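Local atomic coordinates of 6-aminohexanoate-dimer hydrolase (Bacillus anthracis, PDB entry 4GB7), a protein that probably hydrolyses amide bonds of small substrates such as the 6-aminohexanoate linear dimer, as a serine hydrolase of the beta-lactamase fold. Residues A77-A82 against D309-G314; F113-N118 against M387-F392. One frame throughout, in Å; residues are numbered along the deposited sequence. Where two conformers were deposited one is given.

Interaction 1 of 2, residues A77-A82 against D309-G314; sequences ARFPSA and DMARFG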
loop_
_atom_site.group_PDB
_atom_site.type_symbol
_atom_site.label_atom_id
_atom_site.label_comp_id
_atom_site.label_asym_id
_atom_site.label_seq_id
_atom_site.Cartn_x
_atom_site.Cartn_y
_atom_site.Cartn_z
ATOM N N ALA A 77 2.728 -2.669 -22.205
ATOM C CA ALA A 77 2.398 -4.080 -22.534
ATOM C C ALA A 77 0.929 -4.259 -22.183
ATOM O O ALA A 77 0.520 -4.150 -21.014
ATOM C CB ALA A 77 3.254 -5.033 -21.745
ATOM N N ARG A 78 0.125 -4.415 -23.217
ATOM C CA ARG A 78 -1.288 -4.687 -23.068
ATOM C C ARG A 78 -1.479 -5.967 -22.267
ATOM O O ARG A 78 -0.841 -6.970 -22.538
ATOM C CB ARG A 78 -1.931 -4.853 -24.429
ATOM C CG ARG A 78 -3.439 -5.056 -24.364
ATOM C CD ARG A 78 -4.041 -5.419 -25.731
ATOM N NE ARG A 78 -3.863 -6.843 -25.893
ATOM C CZ ARG A 78 -4.765 -7.800 -25.709
ATOM N NH1 ARG A 78 -6.030 -7.554 -25.525
ATOM N NH2 ARG A 78 -4.381 -9.052 -25.830
ATOM N N PHE A 79 -2.418 -5.957 -21.327
ATOM C CA PHE A 79 -2.706 -7.168 -20.602
ATOM C C PHE A 79 -3.360 -8.204 -21.537
ATOM O O PHE A 79 -4.446 -7.943 -22.033
ATOM C CB PHE A 79 -3.650 -6.884 -19.403
ATOM C CG PHE A 79 -3.041 -7.203 -18.099
ATOM C CD1 PHE A 79 -2.770 -8.534 -17.798
ATOM C CD2 PHE A 79 -2.790 -6.239 -17.179
ATOM C CE1 PHE A 79 -2.212 -8.884 -16.603
ATOM C CE2 PHE A 79 -2.208 -6.582 -15.974
ATOM C CZ PHE A 79 -1.899 -7.899 -15.709
ATOM N N PRO A 80 -2.782 -9.403 -21.691
ATOM C CA PRO A 80 -3.572 -10.471 -22.330
ATOM C C PRO A 80 -4.749 -10.850 -21.452
ATOM O O PRO A 80 -4.662 -10.755 -20.235
ATOM C CB PRO A 80 -2.605 -11.619 -22.480
ATOM C CG PRO A 80 -1.516 -11.330 -21.563
ATOM C CD PRO A 80 -1.490 -9.874 -21.222
ATOM N N SER A 81 -5.849 -11.235 -22.060
ATOM C CA SER A 81 -7.073 -11.511 -21.310
ATOM C C SER A 81 -7.660 -12.890 -21.602
ATOM O O SER A 81 -7.463 -13.482 -22.683
ATOM C CB SER A 81 -8.150 -10.460 -21.589
ATOM O OG SER A 81 -8.675 -10.637 -22.880
ATOM N N ALA A 82 -8.400 -13.375 -20.626
ATOM C CA ALA A 82 -9.228 -14.508 -20.748
ATOM C C ALA A 82 -10.439 -14.230 -19.841
ATOM O O ALA A 82 -10.589 -14.765 -18.731
ATOM C CB ALA A 82 -8.503 -15.763 -20.319
ATOM N N ASP A 309 -2.290 -1.220 -13.609
ATOM C CA ASP A 309 -0.865 -1.053 -13.388
ATOM C C ASP A 309 -0.448 -1.728 -12.082
ATOM O O ASP A 309 0.615 -2.359 -12.018
ATOM C CB ASP A 309 -0.438 0.427 -13.431
ATOM C CG ASP A 309 -0.356 0.961 -14.882
ATOM O OD1 ASP A 309 -0.344 0.111 -15.818
ATOM O OD2 ASP A 309 -0.223 2.179 -15.101
HETATM N N MSE A 310 -1.245 -1.593 -11.048
HETATM C CA MSE A 310 -0.985 -2.316 -9.806
HETATM C C MSE A 310 -1.029 -3.810 -10.022
HETATM O O MSE A 310 -0.251 -4.528 -9.440
HETATM C CB MSE A 310 -1.950 -1.951 -8.713
HETATM C CG MSE A 310 -1.705 -0.624 -8.140
HETATM SE SE MSE A 310 0.086 -0.462 -7.350
HETATM C CE MSE A 310 0.382 -2.280 -6.755
ATOM N N ALA A 311 -1.911 -4.287 -10.901
ATOM C CA ALA A 311 -1.958 -5.698 -11.236
ATOM C C ALA A 311 -0.682 -6.191 -11.921
ATOM O O ALA A 311 -0.233 -7.310 -11.695
ATOM C CB ALA A 311 -3.162 -5.973 -12.094
ATOM N N ARG A 312 -0.103 -5.348 -12.777
ATOM C CA ARG A 312 1.160 -5.671 -13.404
ATOM C C ARG A 312 2.231 -5.853 -12.348
ATOM O O ARG A 312 3.013 -6.811 -12.404
ATOM C CB ARG A 312 1.598 -4.572 -14.371
ATOM C CG ARG A 312 0.691 -4.402 -15.585
ATOM C CD ARG A 312 1.141 -3.265 -16.521
ATOM N NE ARG A 312 0.452 -3.376 -17.794
ATOM C CZ ARG A 312 -0.786 -2.920 -18.010
ATOM N NH1 ARG A 312 -1.447 -2.238 -17.075
ATOM N NH2 ARG A 312 -1.366 -3.162 -19.175
ATOM N N PHE A 313 2.255 -4.975 -11.359
ATOM C CA PHE A 313 3.238 -5.108 -10.265
ATOM C C PHE A 313 2.979 -6.409 -9.443
ATOM O O PHE A 313 3.860 -7.126 -9.074
ATOM C CB PHE A 313 3.151 -3.915 -9.340
ATOM C CG PHE A 313 4.085 -3.994 -8.166
ATOM C CD1 PHE A 313 5.435 -3.853 -8.370
ATOM C CD2 PHE A 313 3.628 -4.195 -6.860
ATOM C CE1 PHE A 313 6.303 -3.897 -7.306
ATOM C CE2 PHE A 313 4.510 -4.240 -5.786
ATOM C CZ PHE A 313 5.834 -4.090 -6.011
ATOM N N GLY A 314 1.704 -6.713 -9.220
ATOM C CA GLY A 314 1.323 -7.956 -8.582
ATOM C C GLY A 314 1.846 -9.184 -9.307
ATOM O O GLY A 314 2.358 -10.130 -8.690
#
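The carbonyl of A77 and the ring of F79 meet the arginine side chain of R312, a polar and apolar contact that ties an irregular loop to helix 307-318. R312 NH2 donates to A77 O at 2.8 Å, with an N-H...O angle of 158° and the acceptor lying close to the guanidinium plane. A77 O is held mainly by this bond, with a weak second one from NE of the same arginine. Arginine suits this place because its flat head offers several donors at once: R312 NH1 forms a salt bridge with D309 OD1 (2.9 Å) one turn earlier on the helix, and a further one with E284. Holding the guanidinium between carboxylates and a carbonyl should restrain its rotation and favour its positive charge. In the beta-lactamase fold this helix packs on one face of the five-stranded antiparallel sheet, and F79 reaches the margin of that interface, touching V116 of the sheet as well. R312 CG stands anti to the carbonyl carbon (chi1 -66°), where it meets F79 CE2 at 3.6 Å; beyond it the chain runs extended to NE, sliding past F79 in the opposite direction. F79 CD2 sits over the centre of the R312 guanidinium, 3.9 Å above its plane. A311, small enough to let the helix approach the sheet at V114 and V116, adds its CB at 4.0 Å from F79 CE2.

Interaction 2 of 2, residues F113-N118 against M387-F392; sequences FVVVHN and MVIVHF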
loop_
_atom_site.group_PDB
_atom_site.type_symbol
_atom_site.label_atom_id
_atom_site.label_comp_id
_atom_site.label_asym_id
_atom_site.label_seq_id
_atom_site.Cartn_x
_atom_site.Cartn_y
_atom_site.Cartn_z
ATOM N N PHE A 113 -11.879 -3.081 -9.361
ATOM C CA PHE A 113 -11.667 -4.459 -8.971
ATOM C C PHE A 113 -11.091 -5.170 -10.187
ATOM O O PHE A 113 -11.700 -5.185 -11.229
ATOM C CB PHE A 113 -12.945 -5.075 -8.450
ATOM C CG PHE A 113 -12.770 -6.417 -7.838
ATOM C CD1 PHE A 113 -12.259 -6.542 -6.554
ATOM C CD2 PHE A 113 -13.082 -7.577 -8.541
ATOM C CE1 PHE A 113 -12.107 -7.790 -5.979
ATOM C CE2 PHE A 113 -12.981 -8.814 -7.946
ATOM C CZ PHE A 113 -12.450 -8.928 -6.679
ATOM N N VAL A 114 -9.872 -5.681 -10.049
ATOM C CA VAL A 114 -9.176 -6.374 -11.125
ATOM C C VAL A 114 -8.706 -7.757 -10.649
ATOM O O VAL A 114 -8.015 -7.862 -9.590
ATOM C CB VAL A 114 -7.969 -5.561 -11.594
ATOM C CG1 VAL A 114 -7.135 -6.326 -12.620
ATOM C CG2 VAL A 114 -8.401 -4.171 -12.131
ATOM N N VAL A 115 -9.001 -8.772 -11.451
ATOM C CA VAL A 115 -8.588 -10.150 -11.204
ATOM C C VAL A 115 -7.750 -10.662 -12.392
ATOM O O VAL A 115 -8.173 -10.658 -13.541
ATOM C CB VAL A 115 -9.768 -11.107 -10.980
ATOM C CG1 VAL A 115 -9.258 -12.527 -10.672
ATOM C CG2 VAL A 115 -10.740 -10.568 -9.940
ATOM N N VAL A 116 -6.540 -11.087 -12.081
ATOM C CA VAL A 116 -5.587 -11.642 -13.029
ATOM C C VAL A 116 -5.330 -13.100 -12.598
ATOM O O VAL A 116 -5.209 -13.386 -11.390
ATOM C CB VAL A 116 -4.282 -10.877 -13.034
ATOM C CG1 VAL A 116 -3.302 -11.445 -14.087
ATOM C CG2 VAL A 116 -4.525 -9.413 -13.357
ATOM N N HIS A 117 -5.284 -14.008 -13.562
ATOM C CA HIS A 117 -5.160 -15.463 -13.306
ATOM C C HIS A 117 -4.267 -16.061 -14.361
ATOM O O HIS A 117 -4.481 -15.877 -15.562
ATOM C CB HIS A 117 -6.509 -16.137 -13.354
ATOM C CG HIS A 117 -6.473 -17.587 -13.001
ATOM N ND1 HIS A 117 -7.122 -18.528 -13.726
ATOM C CD2 HIS A 117 -5.817 -18.262 -11.957
ATOM C CE1 HIS A 117 -6.903 -19.754 -13.164
ATOM N NE2 HIS A 117 -6.097 -19.596 -12.091
ATOM N N ASN A 118 -3.186 -16.692 -13.918
ATOM C CA ASN A 118 -2.166 -17.209 -14.820
ATOM C C ASN A 118 -1.683 -16.141 -15.809
ATOM O O ASN A 118 -1.390 -16.418 -16.992
ATOM C CB ASN A 118 -2.636 -18.483 -15.582
ATOM C CG ASN A 118 -2.942 -19.651 -14.660
ATOM O OD1 ASN A 118 -2.135 -19.983 -13.796
ATOM N ND2 ASN A 118 -4.095 -20.284 -14.848
HETATM N N MSE A 387 -2.915 -16.121 -8.888
HETATM C CA MSE A 387 -3.906 -15.076 -9.027
HETATM C C MSE A 387 -3.456 -13.808 -8.337
HETATM O O MSE A 387 -2.805 -13.841 -7.278
HETATM C CB MSE A 387 -5.246 -15.546 -8.456
HETATM C CG MSE A 387 -6.337 -14.586 -8.651
HETATM SE SE MSE A 387 -7.993 -15.088 -7.728
HETATM C CE MSE A 387 -7.153 -14.820 -5.958
ATOM N N VAL A 388 -3.704 -12.693 -9.006
ATOM C CA VAL A 388 -3.516 -11.349 -8.441
ATOM C C VAL A 388 -4.887 -10.669 -8.382
ATOM O O VAL A 388 -5.627 -10.662 -9.379
ATOM C CB VAL A 388 -2.576 -10.513 -9.302
ATOM C CG1 VAL A 388 -2.447 -9.061 -8.794
ATOM C CG2 VAL A 388 -1.220 -11.186 -9.411
ATOM N N ILE A 389 -5.187 -10.032 -7.246
ATOM C CA ILE A 389 -6.353 -9.166 -7.135
ATOM C C ILE A 389 -5.904 -7.779 -6.696
ATOM O O ILE A 389 -5.117 -7.632 -5.756
ATOM C CB ILE A 389 -7.413 -9.732 -6.210
ATOM C CG1 ILE A 389 -7.988 -11.054 -6.810
ATOM C CG2 ILE A 389 -8.498 -8.724 -5.855
ATOM C CD1 ILE A 389 -9.101 -11.657 -5.981
ATOM N N VAL A 390 -6.376 -6.796 -7.421
ATOM C CA VAL A 390 -6.262 -5.374 -7.075
ATOM C C VAL A 390 -7.623 -4.870 -6.728
ATOM O O VAL A 390 -8.557 -5.018 -7.509
ATOM C CB VAL A 390 -5.650 -4.525 -8.201
ATOM C CG1 VAL A 390 -5.590 -3.049 -7.794
ATOM C CG2 VAL A 390 -4.218 -5.007 -8.513
ATOM N N HIS A 391 -7.734 -4.237 -5.566
ATOM C CA HIS A 391 -9.038 -3.777 -5.072
ATOM C C HIS A 391 -8.853 -2.376 -4.585
ATOM O O HIS A 391 -8.062 -2.163 -3.621
ATOM C CB HIS A 391 -9.500 -4.723 -3.943
ATOM C CG HIS A 391 -10.965 -4.665 -3.635
ATOM N ND1 HIS A 391 -11.606 -5.716 -3.115
ATOM C CD2 HIS A 391 -11.870 -3.661 -3.741
ATOM C CE1 HIS A 391 -12.913 -5.413 -2.956
ATOM N NE2 HIS A 391 -13.079 -4.146 -3.333
ATOM N N PHE A 392 -9.502 -1.413 -5.246
ATOM C CA PHE A 392 -9.463 -0.016 -4.864
ATOM C C PHE A 392 -10.830 0.419 -4.451
ATOM O O PHE A 392 -11.807 0.038 -5.124
ATOM C CB PHE A 392 -9.066 0.931 -6.006
ATOM C CG PHE A 392 -7.693 0.795 -6.537
ATOM C CD1 PHE A 392 -6.669 0.157 -5.835
ATOM C CD2 PHE A 392 -7.400 1.453 -7.749
ATOM C CE1 PHE A 392 -5.391 0.103 -6.409
ATOM C CE2 PHE A 392 -6.130 1.408 -8.294
ATOM C CZ PHE A 392 -5.125 0.750 -7.604
#
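F113 to H117 pair with H391 to M387 as antiparallel strands, their axes 4.7 Å apart at closest approach. Four backbone hydrogen bonds, each 2.9 Å between N and O, join V114 to V390 and V116 to V388 in both directions. The alternate pairs are non-hydrogen-bonded, and CA-H...O contacts fill in beside the bonds; I389 CA, for instance, lies 3.2 Å from V114 O.

Among the apolar contacts, V114 faces V390 and V116 faces V388 on the side covered by helix 307-318, with V116 CB and V388 CB 4.1 Å apart. Beta-branched valine favours extended backbone and makes a compact surface for a helix. On the other side V115 divides its two branches between M387 and I389. The selenomethionine chain is extended as far as M387 SE (chi2 -173°), which meets V115 CG1 at 4.1 Å, and CE turns off beyond it; V115 CG2 meets I389 CG1, the two side chains running side by side. I389 turns its other branch to the phenyl ring, I389 CG2 to F113 CE1 being 3.7 Å.

The aromatic contact is T-shaped. The edge of F113 points at the face of H391, planes 80° apart, with F113 CD1 3.6 Å above the imidazole plane and offset toward its rim. Both nitrogens of H391 are engaged beyond the strands, ND1 with Y410 and NE2 with T110, which should fix the ring's rotation; H117 NE2 likewise bonds E418.

Helix 402-417 covers this second side, making the helix-sheet-helix sandwich of the alpha/beta domain of serine beta-lactamases and penicillin-binding proteins.

Overall arrangement
Interactions 1 and 2 lie with their centres about 9 Å apart and touch directly through helix 307-318, which packs on the valine side of the strand pair: A311 N comes within 3.4 Å of V390 CG2, and M310 packs against F392. Along the chain the segments alternate, 77-82, 113-118, 309-314 and 387-392, so the early loop and strand are closed against parts more than 200 residues later. Interaction 2 joins strands within the five-stranded sheet, and interaction 1 fastens the helix on that sheet to a loop. Together they close the alpha/beta domain with parts distant in the chain.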